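Local coordinates for protein putative RNase YutE (Bacillus subtilis subsp. subtilis str. 168, PDB 1YLM) that probably acts as an RNase, the toxic component of a putative type VII toxin-antitoxin system, and works as a homodimer, at residues V4-E10 against Y132-E136; F15-L20 against L44-I49; K91-Y95 against E110-I115. One frame throughout, in Å; residues are numbered along the deposited sequence.

Interaction 1: residues V4-E10 against Y132-E136; sequences VDRSKIE and YLETE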
loop_
_atom_site.group_PDB
_atom_site.type_symbol
_atom_site.label_atom_id
_atom_site.label_comp_id
_atom_site.label_asym_id
_atom_site.label_seq_id
_atom_site.Cartn_x
_atom_site.Cartn_y
_atom_site.Cartn_z
ATOM N N VAL A 4 -10.401 14.025 20.702
ATOM C CA VAL A 4 -9.250 13.551 19.957
ATOM C C VAL A 4 -9.198 12.029 20.067
ATOM O O VAL A 4 -9.327 11.481 21.167
ATOM C CB VAL A 4 -7.938 14.214 20.494
ATOM C CG1 VAL A 4 -6.705 13.796 19.671
ATOM C CG2 VAL A 4 -8.071 15.749 20.490
ATOM N N ASP A 5 -9.012 11.344 18.936
ATOM C CA ASP A 5 -8.903 9.881 18.949
ATOM C C ASP A 5 -7.514 9.456 19.442
ATOM O O ASP A 5 -6.663 8.955 18.698
ATOM C CB ASP A 5 -9.258 9.268 17.600
ATOM C CG ASP A 5 -9.526 7.754 17.694
ATOM O OD1 ASP A 5 -9.177 7.098 18.717
ATOM O OD2 ASP A 5 -10.080 7.221 16.723
ATOM N N ARG A 6 -7.290 9.685 20.723
ATOM C CA ARG A 6 -5.956 9.589 21.270
ATOM C C ARG A 6 -5.434 8.156 21.265
ATOM O O ARG A 6 -4.240 7.935 21.042
ATOM C CB ARG A 6 -5.922 10.165 22.697
ATOM C CG ARG A 6 -4.497 10.350 23.229
ATOM C CD ARG A 6 -4.483 11.087 24.590
ATOM N NE ARG A 6 -3.110 11.367 25.001
ATOM C CZ ARG A 6 -2.761 12.245 25.940
ATOM N NH1 ARG A 6 -3.687 12.944 26.598
ATOM N NH2 ARG A 6 -1.478 12.424 26.222
ATOM N N SER A 7 -6.320 7.204 21.533
ATOM C CA SER A 7 -5.989 5.762 21.435
ATOM C C SER A 7 -5.444 5.385 20.041
ATOM O O SER A 7 -4.394 4.755 19.929
ATOM C CB SER A 7 -7.236 4.917 21.712
ATOM O OG SER A 7 -7.646 5.096 23.044
ATOM N N LYS A 8 -6.167 5.788 19.002
ATOM C CA LYS A 8 -5.771 5.530 17.620
ATOM C C LYS A 8 -4.411 6.157 17.328
ATOM O O LYS A 8 -3.532 5.500 16.758
ATOM C CB LYS A 8 -6.829 6.077 16.651
ATOM C CG LYS A 8 -6.551 5.766 15.179
ATOM C CD LYS A 8 -7.715 6.201 14.307
ATOM C CE LYS A 8 -7.466 5.874 12.841
ATOM N NZ LYS A 8 -6.444 6.753 12.211
ATOM N N ILE A 9 -4.229 7.419 17.723
ATOM C CA ILE A 9 -2.996 8.148 17.428
ATOM C C ILE A 9 -1.845 7.442 18.130
ATOM O O ILE A 9 -0.816 7.141 17.521
ATOM C CB ILE A 9 -3.064 9.649 17.860
ATOM C CG1 ILE A 9 -4.109 10.411 17.027
ATOM C CG2 ILE A 9 -1.669 10.321 17.746
ATOM C CD1 ILE A 9 -4.486 11.786 17.591
ATOM N N GLU A 10 -2.019 7.143 19.407
ATOM C CA GLU A 10 -0.892 6.624 20.152
ATOM C C GLU A 10 -0.460 5.162 19.898
ATOM O O GLU A 10 0.742 4.895 19.704
ATOM C CB GLU A 10 -1.146 6.758 21.684
ATOM C CG GLU A 10 -1.273 8.191 22.229
ATOM C CD GLU A 10 -1.516 8.280 23.750
ATOM O OE1 GLU A 10 -1.944 7.279 24.368
ATOM O OE2 GLU A 10 -1.262 9.370 24.324
ATOM N N TYR A 132 2.444 17.670 21.947
ATOM C CA TYR A 132 1.233 18.409 21.643
ATOM C C TYR A 132 0.032 17.832 22.385
ATOM O O TYR A 132 -0.722 18.572 23.012
ATOM C CB TYR A 132 0.975 18.428 20.135
ATOM C CG TYR A 132 0.022 19.518 19.701
ATOM C CD1 TYR A 132 0.494 20.777 19.320
ATOM C CD2 TYR A 132 -1.351 19.291 19.683
ATOM C CE1 TYR A 132 -0.393 21.783 18.915
ATOM C CE2 TYR A 132 -2.246 20.281 19.278
ATOM C CZ TYR A 132 -1.764 21.521 18.902
ATOM O OH TYR A 132 -2.675 22.480 18.524
ATOM N N LEU A 133 -0.125 16.511 22.330
ATOM C CA LEU A 133 -1.190 15.812 23.051
ATOM C C LEU A 133 -1.127 16.094 24.558
ATOM O O LEU A 133 -2.139 16.423 25.187
ATOM C CB LEU A 133 -1.100 14.299 22.783
ATOM C CG LEU A 133 -1.494 13.832 21.372
ATOM C CD1 LEU A 133 -1.169 12.362 21.119
ATOM C CD2 LEU A 133 -2.981 14.117 21.127
ATOM N N GLU A 134 0.066 15.964 25.124
ATOM C CA GLU A 134 0.269 16.167 26.559
ATOM C C GLU A 134 -0.021 17.608 26.966
ATOM O O GLU A 134 -0.651 17.848 28.002
ATOM C CB GLU A 134 1.688 15.772 26.951
ATOM C CG GLU A 134 1.927 14.248 26.938
ATOM C CD GLU A 134 3.403 13.876 26.801
ATOM O OE1 GLU A 134 4.269 14.792 26.787
ATOM O OE2 GLU A 134 3.705 12.664 26.709
ATOM N N THR A 135 0.426 18.557 26.141
ATOM C CA THR A 135 0.210 19.989 26.396
ATOM C C THR A 135 -1.263 20.373 26.316
ATOM O O THR A 135 -1.758 21.120 27.166
ATOM C CB THR A 135 1.072 20.875 25.451
ATOM O OG1 THR A 135 2.454 20.554 25.661
ATOM C CG2 THR A 135 0.861 22.352 25.731
ATOM N N GLU A 136 -1.978 19.830 25.330
ATOM C CA GLU A 136 -3.347 20.248 25.088
ATOM C C GLU A 136 -4.396 19.435 25.844
ATOM O O GLU A 136 -5.451 19.966 26.185
ATOM C CB GLU A 136 -3.656 20.263 23.592
ATOM C CG GLU A 136 -2.821 21.253 22.800
ATOM C CD GLU A 136 -3.039 22.693 23.261
ATOM O OE1 GLU A 136 -4.185 23.048 23.603
ATOM O OE2 GLU A 136 -2.057 23.458 23.289
#
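The R6 guanidinium lies flat against L133. The CB of L133 sits over one face, offset toward the rim, 3.9 Å from R6 NH2. E134 meets the same group at its edge: its CG is 3.9 Å from R6 NH2. The arginine stretches across because its CG is anti to the backbone N (chi1 -169°) and its chain stays extended as far as NE. R6 and L133 run past each other in opposite directions.

The polar ends of R6 are used within its own helix and by the C-terminal tail. R6 NE donates to E10 OE2 at 2.8 Å, a salt bridge between residues one helical turn apart. The oxygen is met from above the carboxylate plane, 53° out of it. R6 NH1 also bonds the carbonyl oxygens of G138 and S141. The E134 carboxylate is near but makes no salt bridge: R6 NH2 to E134 OE2 is 5.2 Å.

L133 supplies the apolar part, its two methyls turned to different partners. Its CD2 meets V4 CG1 at 4.0 Å, and its CD1 meets I9 CG2 at 4.0 Å. M56 of helix 32-59 also touches both I9 and L133. D5 is the N-cap of helix 6-23; its OD1 accepts from K8 N at 3.3 Å.

The contact joins the start of helix 6-23 to the end of helix 119-137, and the short segments run antiparallel at 154°. The direct contacts between the segments are van der Waals ones. The bonds to E10, G138 and S141 hold the guanidinium in place, while its flat face lies on leucine carbon. The E10 carboxylate, and more distantly that of E134, probably offset the charge of R6.

Interaction 2: residues F15-L20 against L44-I49; sequences FFEHQL and LLIECI
A cysteine sulfur at the edge of a phenylalanine ring marks this contact. C48 SG lies near the plane of the F15 ring, 3.7 Å from F15 CD2. It is 5.0 Å from the ring centroid and 80° off the ring normal. This is a sulfur-aromatic contact made at the edge. Farther round the same ring, F15 CZ meets L44 CD1 at 3.9 Å. The L44 side chain crosses F15 at about a right angle.

F16 fills the other part of the interface. Its CG is anti to the backbone N (chi1 177°), which carries the ring toward helix 32-59 although its CB starts off to the side. F16 CE1 touches L45 CD2 at 3.7 Å, and F16 CD1 touches C48 CB, also at 3.7 Å. I49 CG1 adds a contact to F16 CE1 at 3.9 Å. C48 thus serves both rings, its sulfur at F15 and its CB at F16. L45 CD2 reaches on to Q19 CB at 4.1 Å.

The interface is largely apolar and mostly buried. The short helical segments run antiparallel at 156°, with axes 9.6 Å apart at closest approach. F16 and L45 have the nearest CA atoms. This is antiparallel helix-helix packing within the all-helical HepT-like fold.

The pair of helices 6-23 and 32-59 is packed on further sides. Helix 119-137 lies against F16 through P126, and against I49 through L122. Helix 83-93 reaches I49 through I93. The second subunit packs on F15 with its L104 and on L44 with its Y103, so the outer part of this helix pair belongs to the dimer interface.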
loop_
_atom_site.group_PDB
_atom_site.type_symbol
_atom_site.label_atom_id
_atom_site.label_comp_id
_atom_site.label_asym_id
_atom_site.label_seq_id
_atom_site.Cartn_x
_atom_site.Cartn_y
_atom_site.Cartn_z
ATOM N N PHE A 15 3.400 1.847 16.460
ATOM C CA PHE A 15 3.601 1.068 15.245
ATOM C C PHE A 15 4.664 1.725 14.368
ATOM O O PHE A 15 5.600 1.065 13.905
ATOM C CB PHE A 15 2.280 1.018 14.495
ATOM C CG PHE A 15 2.292 0.144 13.270
ATOM C CD1 PHE A 15 2.066 -1.237 13.380
ATOM C CD2 PHE A 15 2.465 0.710 12.003
ATOM C CE1 PHE A 15 2.043 -2.047 12.223
ATOM C CE2 PHE A 15 2.444 -0.093 10.850
ATOM C CZ PHE A 15 2.238 -1.464 10.969
ATOM N N PHE A 16 4.483 3.021 14.117
ATOM C CA PHE A 16 5.459 3.858 13.412
ATOM C C PHE A 16 6.884 3.684 13.948
ATOM O O PHE A 16 7.828 3.438 13.186
ATOM C CB PHE A 16 5.012 5.325 13.520
ATOM C CG PHE A 16 5.969 6.318 12.891
ATOM C CD1 PHE A 16 5.833 6.687 11.550
ATOM C CD2 PHE A 16 6.965 6.919 13.657
ATOM C CE1 PHE A 16 6.705 7.627 10.962
ATOM C CE2 PHE A 16 7.842 7.855 13.083
ATOM C CZ PHE A 16 7.706 8.210 11.734
ATOM N N GLU A 17 7.046 3.822 15.258
ATOM C CA GLU A 17 8.360 3.714 15.870
ATOM C C GLU A 17 8.986 2.323 15.646
ATOM O O GLU A 17 10.186 2.202 15.357
ATOM C CB GLU A 17 8.264 4.086 17.350
ATOM C CG GLU A 17 8.164 5.618 17.539
ATOM C CD GLU A 17 8.011 6.047 18.997
ATOM O OE1 GLU A 17 7.291 5.362 19.749
ATOM O OE2 GLU A 17 8.589 7.100 19.366
ATOM N N HIS A 18 8.167 1.283 15.739
ATOM C CA HIS A 18 8.644 -0.069 15.439
ATOM C C HIS A 18 9.185 -0.161 14.006
ATOM O O HIS A 18 10.277 -0.698 13.782
ATOM C CB HIS A 18 7.558 -1.119 15.695
ATOM C CG HIS A 18 8.047 -2.529 15.554
ATOM N ND1 HIS A 18 8.979 -3.087 16.409
ATOM C CD2 HIS A 18 7.757 -3.486 14.639
ATOM C CE1 HIS A 18 9.226 -4.332 16.030
ATOM N NE2 HIS A 18 8.498 -4.597 14.960
ATOM N N GLN A 19 8.441 0.377 13.034
ATOM C CA GLN A 19 8.888 0.289 11.631
ATOM C C GLN A 19 10.178 1.100 11.423
ATOM O O GLN A 19 11.090 0.661 10.688
ATOM C CB GLN A 19 7.821 0.756 10.638
ATOM C CG GLN A 19 6.367 0.205 10.787
ATOM C CD GLN A 19 6.266 -1.245 11.256
ATOM O OE1 GLN A 19 5.631 -1.534 12.270
ATOM N NE2 GLN A 19 6.870 -2.145 10.528
ATOM N N LEU A 20 10.258 2.275 12.057
ATOM C CA LEU A 20 11.485 3.081 12.000
ATOM C C LEU A 20 12.676 2.322 12.597
ATOM O O LEU A 20 13.766 2.326 12.013
ATOM C CB LEU A 20 11.301 4.432 12.688
ATOM C CG LEU A 20 12.289 5.569 12.417
ATOM C CD1 LEU A 20 12.462 5.798 10.926
ATOM C CD2 LEU A 20 11.711 6.814 13.073
ATOM N N LEU A 44 4.234 2.281 5.119
ATOM C CA LEU A 44 3.746 2.383 6.506
ATOM C C LEU A 44 4.121 3.689 7.213
ATOM O O LEU A 44 3.279 4.267 7.903
ATOM C CB LEU A 44 4.158 1.161 7.331
ATOM C CG LEU A 44 3.559 -0.170 6.843
ATOM C CD1 LEU A 44 4.153 -1.342 7.624
ATOM C CD2 LEU A 44 2.017 -0.175 6.892
ATOM N N LEU A 45 5.369 4.138 7.064
ATOM C CA LEU A 45 5.811 5.408 7.664
ATOM C C LEU A 45 4.926 6.567 7.178
ATOM O O LEU A 45 4.411 7.361 7.979
ATOM C CB LEU A 45 7.295 5.684 7.337
ATOM C CG LEU A 45 8.349 4.730 7.918
ATOM C CD1 LEU A 45 9.754 5.122 7.451
ATOM C CD2 LEU A 45 8.263 4.674 9.445
ATOM N N ILE A 46 4.735 6.637 5.862
ATOM C CA ILE A 46 3.906 7.678 5.225
ATOM C C ILE A 46 2.451 7.636 5.735
ATOM O O ILE A 46 1.896 8.671 6.137
ATOM C CB ILE A 46 3.934 7.556 3.664
ATOM C CG1 ILE A 46 5.346 7.881 3.136
ATOM C CG2 ILE A 46 2.885 8.500 3.046
ATOM C CD1 ILE A 46 5.597 7.515 1.655
ATOM N N GLU A 47 1.843 6.447 5.713
ATOM C CA GLU A 47 0.441 6.279 6.134
ATOM C C GLU A 47 0.231 6.664 7.600
ATOM O O GLU A 47 -0.767 7.314 7.927
ATOM C CB GLU A 47 -0.063 4.852 5.897
ATOM C CG GLU A 47 -0.304 4.442 4.437
ATOM C CD GLU A 47 -0.937 5.537 3.582
ATOM O OE1 GLU A 47 -2.182 5.757 3.608
ATOM O OE2 GLU A 47 -0.167 6.172 2.864
ATOM N N CYS A 48 1.167 6.263 8.465
ATOM C CA CYS A 48 1.128 6.623 9.877
ATOM C C CYS A 48 1.174 8.143 10.054
ATOM O O CYS A 48 0.439 8.687 10.886
ATOM C CB CYS A 48 2.305 6.018 10.628
ATOM S SG CYS A 48 2.198 4.225 10.953
ATOM N N ILE A 49 2.031 8.819 9.287
ATOM C CA ILE A 49 2.114 10.286 9.384
ATOM C C ILE A 49 0.808 10.925 8.922
ATOM O O ILE A 49 0.269 11.809 9.601
ATOM C CB ILE A 49 3.297 10.856 8.593
ATOM C CG1 ILE A 49 4.628 10.412 9.230
ATOM C CG2 ILE A 49 3.192 12.396 8.494
ATOM C CD1 ILE A 49 5.839 10.612 8.275
#

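Interaction 3: residues K91-Y95 against E110-I115; sequences KLIAY and ELYRLI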
loop_
_atom_site.group_PDB
_atom_site.type_symbol
_atom_site.label_atom_id
_atom_site.label_comp_id
_atom_site.label_asym_id
_atom_site.label_seq_id
_atom_site.Cartn_x
_atom_site.Cartn_y
_atom_site.Cartn_z
ATOM N N LYS A 91 8.769 15.635 1.726
ATOM C CA LYS A 91 9.592 15.007 0.679
ATOM C C LYS A 91 9.432 13.485 0.670
ATOM O O LYS A 91 9.419 12.871 -0.405
ATOM C CB LYS A 91 11.068 15.402 0.826
ATOM C CG LYS A 91 11.326 16.894 0.566
ATOM C CD LYS A 91 12.772 17.285 0.908
ATOM C CE LYS A 91 13.018 18.801 0.636
ATOM N NZ LYS A 91 12.508 19.232 -0.682
ATOM N N LEU A 92 9.280 12.885 1.857
ATOM C CA LEU A 92 8.974 11.452 1.945
ATOM C C LEU A 92 7.559 11.172 1.471
ATOM O O LEU A 92 7.319 10.224 0.713
ATOM C CB LEU A 92 9.141 10.899 3.371
ATOM C CG LEU A 92 8.733 9.415 3.530
ATOM C CD1 LEU A 92 9.574 8.455 2.656
ATOM C CD2 LEU A 92 8.816 9.001 4.994
ATOM N N ILE A 93 6.611 11.990 1.936
ATOM C CA ILE A 93 5.209 11.829 1.566
ATOM C C ILE A 93 4.999 11.860 0.043
ATOM O O ILE A 93 4.132 11.163 -0.499
ATOM C CB ILE A 93 4.338 12.906 2.287
ATOM C CG1 ILE A 93 4.278 12.588 3.796
ATOM C CG2 ILE A 93 2.943 13.025 1.647
ATOM C CD1 ILE A 93 3.841 13.760 4.692
ATOM N N ALA A 94 5.808 12.660 -0.644
ATOM C CA ALA A 94 5.743 12.752 -2.103
ATOM C C ALA A 94 6.002 11.406 -2.792
ATOM O O ALA A 94 5.636 11.231 -3.953
ATOM C CB ALA A 94 6.711 13.826 -2.604
ATOM N N TYR A 95 6.600 10.453 -2.065
ATOM C CA TYR A 95 6.824 9.101 -2.607
ATOM C C TYR A 95 5.583 8.185 -2.569
ATOM O O TYR A 95 5.587 7.099 -3.145
ATOM C CB TYR A 95 8.053 8.431 -1.945
ATOM C CG TYR A 95 8.796 7.511 -2.893
ATOM C CD1 TYR A 95 9.597 8.032 -3.910
ATOM C CD2 TYR A 95 8.678 6.115 -2.793
ATOM C CE1 TYR A 95 10.275 7.201 -4.790
ATOM C CE2 TYR A 95 9.346 5.266 -3.697
ATOM C CZ TYR A 95 10.145 5.821 -4.685
ATOM O OH TYR A 95 10.832 5.019 -5.584
ATOM N N GLU A 110 16.374 4.449 -4.118
ATOM C CA GLU A 110 15.857 5.800 -4.041
ATOM C C GLU A 110 15.128 6.027 -2.706
ATOM O O GLU A 110 15.375 7.007 -2.008
ATOM C CB GLU A 110 14.889 5.951 -5.213
ATOM C CG GLU A 110 14.185 7.222 -5.344
ATOM C CD GLU A 110 13.497 7.317 -6.695
ATOM O OE1 GLU A 110 12.550 6.555 -6.968
ATOM O OE2 GLU A 110 13.901 8.161 -7.492
ATOM N N LEU A 111 14.240 5.092 -2.370
ATOM C CA LEU A 111 13.438 5.176 -1.159
ATOM C C LEU A 111 14.328 5.104 0.087
ATOM O O LEU A 111 14.153 5.886 1.019
ATOM C CB LEU A 111 12.382 4.066 -1.153
ATOM C CG LEU A 111 11.524 3.949 0.115
ATOM C CD1 LEU A 111 10.795 5.261 0.419
ATOM C CD2 LEU A 111 10.542 2.797 -0.073
ATOM N N TYR A 112 15.302 4.187 0.089
ATOM C CA TYR A 112 16.284 4.137 1.170
ATOM C C TYR A 112 16.921 5.503 1.416
ATOM O O TYR A 112 16.998 5.968 2.566
ATOM C CB TYR A 112 17.385 3.089 0.912
ATOM C CG TYR A 112 18.408 3.053 2.031
ATOM C CD1 TYR A 112 18.246 2.197 3.120
ATOM C CD2 TYR A 112 19.518 3.909 2.017
ATOM C CE1 TYR A 112 19.167 2.181 4.157
ATOM C CE2 TYR A 112 20.440 3.905 3.050
ATOM C CZ TYR A 112 20.258 3.036 4.111
ATOM O OH TYR A 112 21.181 3.026 5.130
ATOM N N ARG A 113 17.386 6.136 0.334
ATOM C CA ARG A 113 18.085 7.411 0.452
ATOM C C ARG A 113 17.164 8.484 0.983
ATOM O O ARG A 113 17.577 9.329 1.773
ATOM C CB ARG A 113 18.713 7.823 -0.884
ATOM C CG ARG A 113 19.961 6.978 -1.184
ATOM C CD ARG A 113 20.668 7.402 -2.457
ATOM N NE ARG A 113 19.883 7.162 -3.666
ATOM C CZ ARG A 113 19.933 6.054 -4.403
ATOM N NH1 ARG A 113 20.714 5.033 -4.055
ATOM N NH2 ARG A 113 19.193 5.965 -5.495
ATOM N N LEU A 114 15.908 8.425 0.560
ATOM C CA LEU A 114 14.894 9.364 1.019
ATOM C C LEU A 114 14.638 9.277 2.522
ATOM O O LEU A 114 14.692 10.297 3.239
ATOM C CB LEU A 114 13.608 9.137 0.209
ATOM C CG LEU A 114 12.548 10.212 0.164
ATOM C CD1 LEU A 114 13.136 11.554 -0.263
ATOM C CD2 LEU A 114 11.420 9.740 -0.776
ATOM N N ILE A 115 14.394 8.062 3.005
ATOM C CA ILE A 115 14.153 7.823 4.417
ATOM C C ILE A 115 15.390 8.192 5.245
ATOM O O ILE A 115 15.271 8.862 6.276
ATOM C CB ILE A 115 13.734 6.345 4.667
ATOM C CG1 ILE A 115 12.463 6.011 3.860
ATOM C CG2 ILE A 115 13.529 6.076 6.158
ATOM C CD1 ILE A 115 12.033 4.547 3.912
#
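The C-terminal part of helix 83-93 and the residues leading to the putative active-site arginine, R96, pack here against helix 108-117. Y95 and E110 make the polar link. Y95 OH donates to E110 OE1 at 2.7 Å. The carboxylate oxygen lies in the plane of the ring, at its edge, and accepts with its anti lone pair. The ring and carboxylate planes are 73° apart. The extended chain of E110, with CG anti to the backbone N (chi1 178°), brings its carboxylate to the hydroxyl. Y95 OH is gripped a second time by the backbone N of D107, just before helix 108-117.

Leucine methyls pack against the Y95 side chain. Y95 CD2 meets L111 CD1 at 3.9 Å, and Y95 CB meets L114 CD2 at 3.8 Å. The same L114 methyl lies 3.7 Å from K91 O. L92 then extends the apolar patch: its CD1 is 4.0 Å from I115 CG1 and 4.1 Å from L111 CD1. Farther in, L122 of helix 119-137 touches both L92 and I115.

The two bonds at the hydroxyl and the leucine contacts fix the position of the Y95 ring. Y95 immediately precedes R96, which by comparison with relatives would open the RX(4)HXY motif of the HepT family. In this chain the histidine position of that motif is occupied by Q101. The contact is helix-to-helix packing within the HepT-like all-helical fold, beside its probable catalytic motif.

Interactions 1 and 2 share helix 6-23. Their centres are about 16 Å apart, and interaction 2 lies inside the chain loop closed by interaction 1. Interaction 3 is in that loop too, but on the opposite side of the chain's centre from interaction 1, with centres about 27 Å apart. Interactions 2 and 3 touch: I46 CD1 is 3.3 Å from L92 O, and L45 CD1 is 4.1 Å from I115 CG2. The side chain of R96, the probable active-site residue, is about 6 Å from that of Y95 and about 9 Å from that of I49. E47 forms a salt bridge with R96. Interaction 1 lies away from this site.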